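Local structure of surface-associated protein CshA (Streptococcus gordonii, 5L2D) at residues A[168-173]-A[215-220]. The protein is a cell-wall-anchored streptococcal adhesin that binds host fibronectin by a catch-clamp mechanism, represented here by its non-repetitive domain 2. Numbering follows the deposited sequence.
Sequences NPAEYG and DGLLIL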
loop_
_atom_site.group_PDB
_atom_site.type_symbol
_atom_site.label_atom_id
_atom_site.label_comp_id
_atom_site.label_asym_id
_atom_site.label_seq_id
_atom_site.Cartn_x
_atom_site.Cartn_y
_atom_site.Cartn_z
ATOM N N ASN A 168 -10.788 -6.217 7.464
ATOM C CA ASN A 168 -10.970 -7.431 8.202
ATOM C C ASN A 168 -9.903 -8.356 7.704
ATOM O O ASN A 168 -9.189 -8.048 6.748
ATOM C CB ASN A 168 -12.307 -8.090 7.850
ATOM C CG ASN A 168 -13.451 -7.123 7.815
ATOM O OD1 ASN A 168 -13.583 -6.261 8.684
ATOM N ND2 ASN A 168 -14.290 -7.256 6.797
ATOM N N PRO A 169 -9.832 -9.538 8.296
ATOM C CA PRO A 169 -8.887 -10.473 7.755
ATOM C C PRO A 169 -9.047 -10.639 6.262
ATOM O O PRO A 169 -10.107 -10.356 5.725
ATOM C CB PRO A 169 -9.207 -11.759 8.517
ATOM C CG PRO A 169 -9.617 -11.255 9.872
ATOM C CD PRO A 169 -10.387 -9.988 9.586
ATOM N N ALA A 170 -7.955 -11.048 5.623
ATOM C CA ALA A 170 -7.847 -11.176 4.182
ATOM C C ALA A 170 -8.184 -9.907 3.388
ATOM O O ALA A 170 -8.462 -9.989 2.187
ATOM C CB ALA A 170 -8.701 -12.332 3.717
ATOM N N GLU A 171 -8.200 -8.751 4.054
ATOM C CA GLU A 171 -8.223 -7.453 3.372
ATOM C C GLU A 171 -6.837 -6.830 3.620
ATOM O O GLU A 171 -6.581 -6.178 4.652
ATOM C CB GLU A 171 -9.381 -6.573 3.873
ATOM C CG GLU A 171 -10.772 -7.039 3.403
ATOM C CD GLU A 171 -11.894 -6.048 3.716
ATOM O OE1 GLU A 171 -11.851 -5.371 4.764
ATOM O OE2 GLU A 171 -12.842 -5.956 2.920
ATOM N N TYR A 172 -5.937 -7.101 2.670
ATOM C CA TYR A 172 -4.475 -7.026 2.894
ATOM C C TYR A 172 -3.884 -5.654 2.507
ATOM O O TYR A 172 -3.995 -5.249 1.360
ATOM C CB TYR A 172 -3.800 -8.099 2.062
ATOM C CG TYR A 172 -4.047 -9.532 2.480
ATOM C CD1 TYR A 172 -3.614 -9.990 3.714
ATOM C CD2 TYR A 172 -4.672 -10.446 1.616
ATOM C CE1 TYR A 172 -3.817 -11.302 4.106
ATOM C CE2 TYR A 172 -4.870 -11.772 1.997
ATOM C CZ TYR A 172 -4.443 -12.183 3.248
ATOM O OH TYR A 172 -4.592 -13.469 3.668
ATOM N N GLY A 173 -3.277 -4.934 3.453
ATOM C CA GLY A 173 -2.692 -3.617 3.162
ATOM C C GLY A 173 -1.250 -3.521 3.633
ATOM O O GLY A 173 -1.011 -3.473 4.834
ATOM N N ASP A 215 -20.108 -18.800 2.084
ATOM C CA ASP A 215 -19.842 -19.167 0.713
ATOM C C ASP A 215 -18.352 -19.402 0.552
ATOM O O ASP A 215 -17.917 -20.005 -0.420
ATOM C CB ASP A 215 -20.264 -18.013 -0.179
ATOM N N GLY A 216 -17.572 -18.918 1.507
ATOM C CA GLY A 216 -16.126 -19.038 1.450
ATOM C C GLY A 216 -15.580 -17.675 1.084
ATOM O O GLY A 216 -16.309 -16.857 0.542
ATOM N N LEU A 217 -14.313 -17.413 1.373
ATOM C CA LEU A 217 -13.752 -16.114 1.050
ATOM C C LEU A 217 -13.205 -16.099 -0.347
ATOM O O LEU A 217 -12.294 -16.822 -0.673
ATOM C CB LEU A 217 -12.678 -15.723 2.044
ATOM C CG LEU A 217 -13.131 -14.848 3.194
ATOM C CD1 LEU A 217 -11.939 -14.514 4.047
ATOM C CD2 LEU A 217 -13.760 -13.581 2.676
ATOM N N LEU A 218 -13.783 -15.263 -1.181
ATOM C CA LEU A 218 -13.365 -15.154 -2.562
ATOM C C LEU A 218 -11.870 -15.094 -2.753
ATOM O O LEU A 218 -11.299 -15.877 -3.480
ATOM C CB LEU A 218 -14.026 -13.932 -3.177
ATOM C CG LEU A 218 -13.461 -13.266 -4.415
ATOM C CD1 LEU A 218 -13.712 -14.093 -5.655
ATOM C CD2 LEU A 218 -14.137 -11.923 -4.541
ATOM N N ILE A 219 -11.243 -14.143 -2.089
ATOM C CA ILE A 219 -9.821 -13.939 -2.208
ATOM C C ILE A 219 -8.979 -15.176 -2.069
ATOM O O ILE A 219 -7.960 -15.294 -2.711
ATOM C CB ILE A 219 -9.322 -12.931 -1.184
ATOM C CG1 ILE A 219 -7.871 -12.600 -1.459
ATOM C CG2 ILE A 219 -9.423 -13.509 0.203
ATOM C CD1 ILE A 219 -7.613 -11.143 -1.700
ATOM N N LEU A 220 -9.391 -16.092 -1.223
ATOM C CA LEU A 220 -8.592 -17.270 -1.009
ATOM C C LEU A 220 -8.772 -18.394 -1.982
ATOM O O LEU A 220 -7.992 -19.322 -1.979
ATOM C CB LEU A 220 -8.815 -17.785 0.387
ATOM C CG LEU A 220 -8.158 -16.881 1.400
ATOM C CD1 LEU A 220 -9.028 -16.731 2.625
ATOM C CD2 LEU A 220 -6.810 -17.440 1.775
#
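Ala-170 presses its methyl group between two aliphatic side chains of 215-220: its CB lies 3.8 Å from CG2 of Ile-219 and 3.9 Å from CD1 of Leu-217. The methyl fits against both where the segments come nearest, CA of Ala-170 to CA of Ile-219 7.2 Å. As third residue of a type II turn Ala-170 has left-handed backbone angles; glycine is commoner there, but small alanine is tolerated. Ile-219 brings both branches to bear. With CG1 anti to the backbone N (chi1 -172°), CG2 meets Ala-170 while CD1 reaches the ring edge of Tyr-172, near the ring plane, at a looser 4.5 Å from CD2. CA of Ala-170 lies over one face of that ring, toward its rim, so the aromatic side chain also packs within its own segment. No hydrogen bond joins the segments; buried apolar surface does the work.

On the partly exposed flank of 168-173 the bonding is polar and internal to the turn. Pro-169 supplies the fixed phi of the second position, and Glu-171 N bonds Asn-168 O at 3.0 Å. The Glu-171 carboxylate folds back, OE1 accepting from Asn-168 N at 3.0 Å on its anti side, 28° out of the carboxylate plane.

Phe-209 of helix 203-210 packs on both Pro-169 and Leu-217, bridging the turn and the approach to helix 218-221. Beyond the turn, strand 172-177 pairs antiparallel with 244-250 and, through Tyr-172, with a strand of the second subunit.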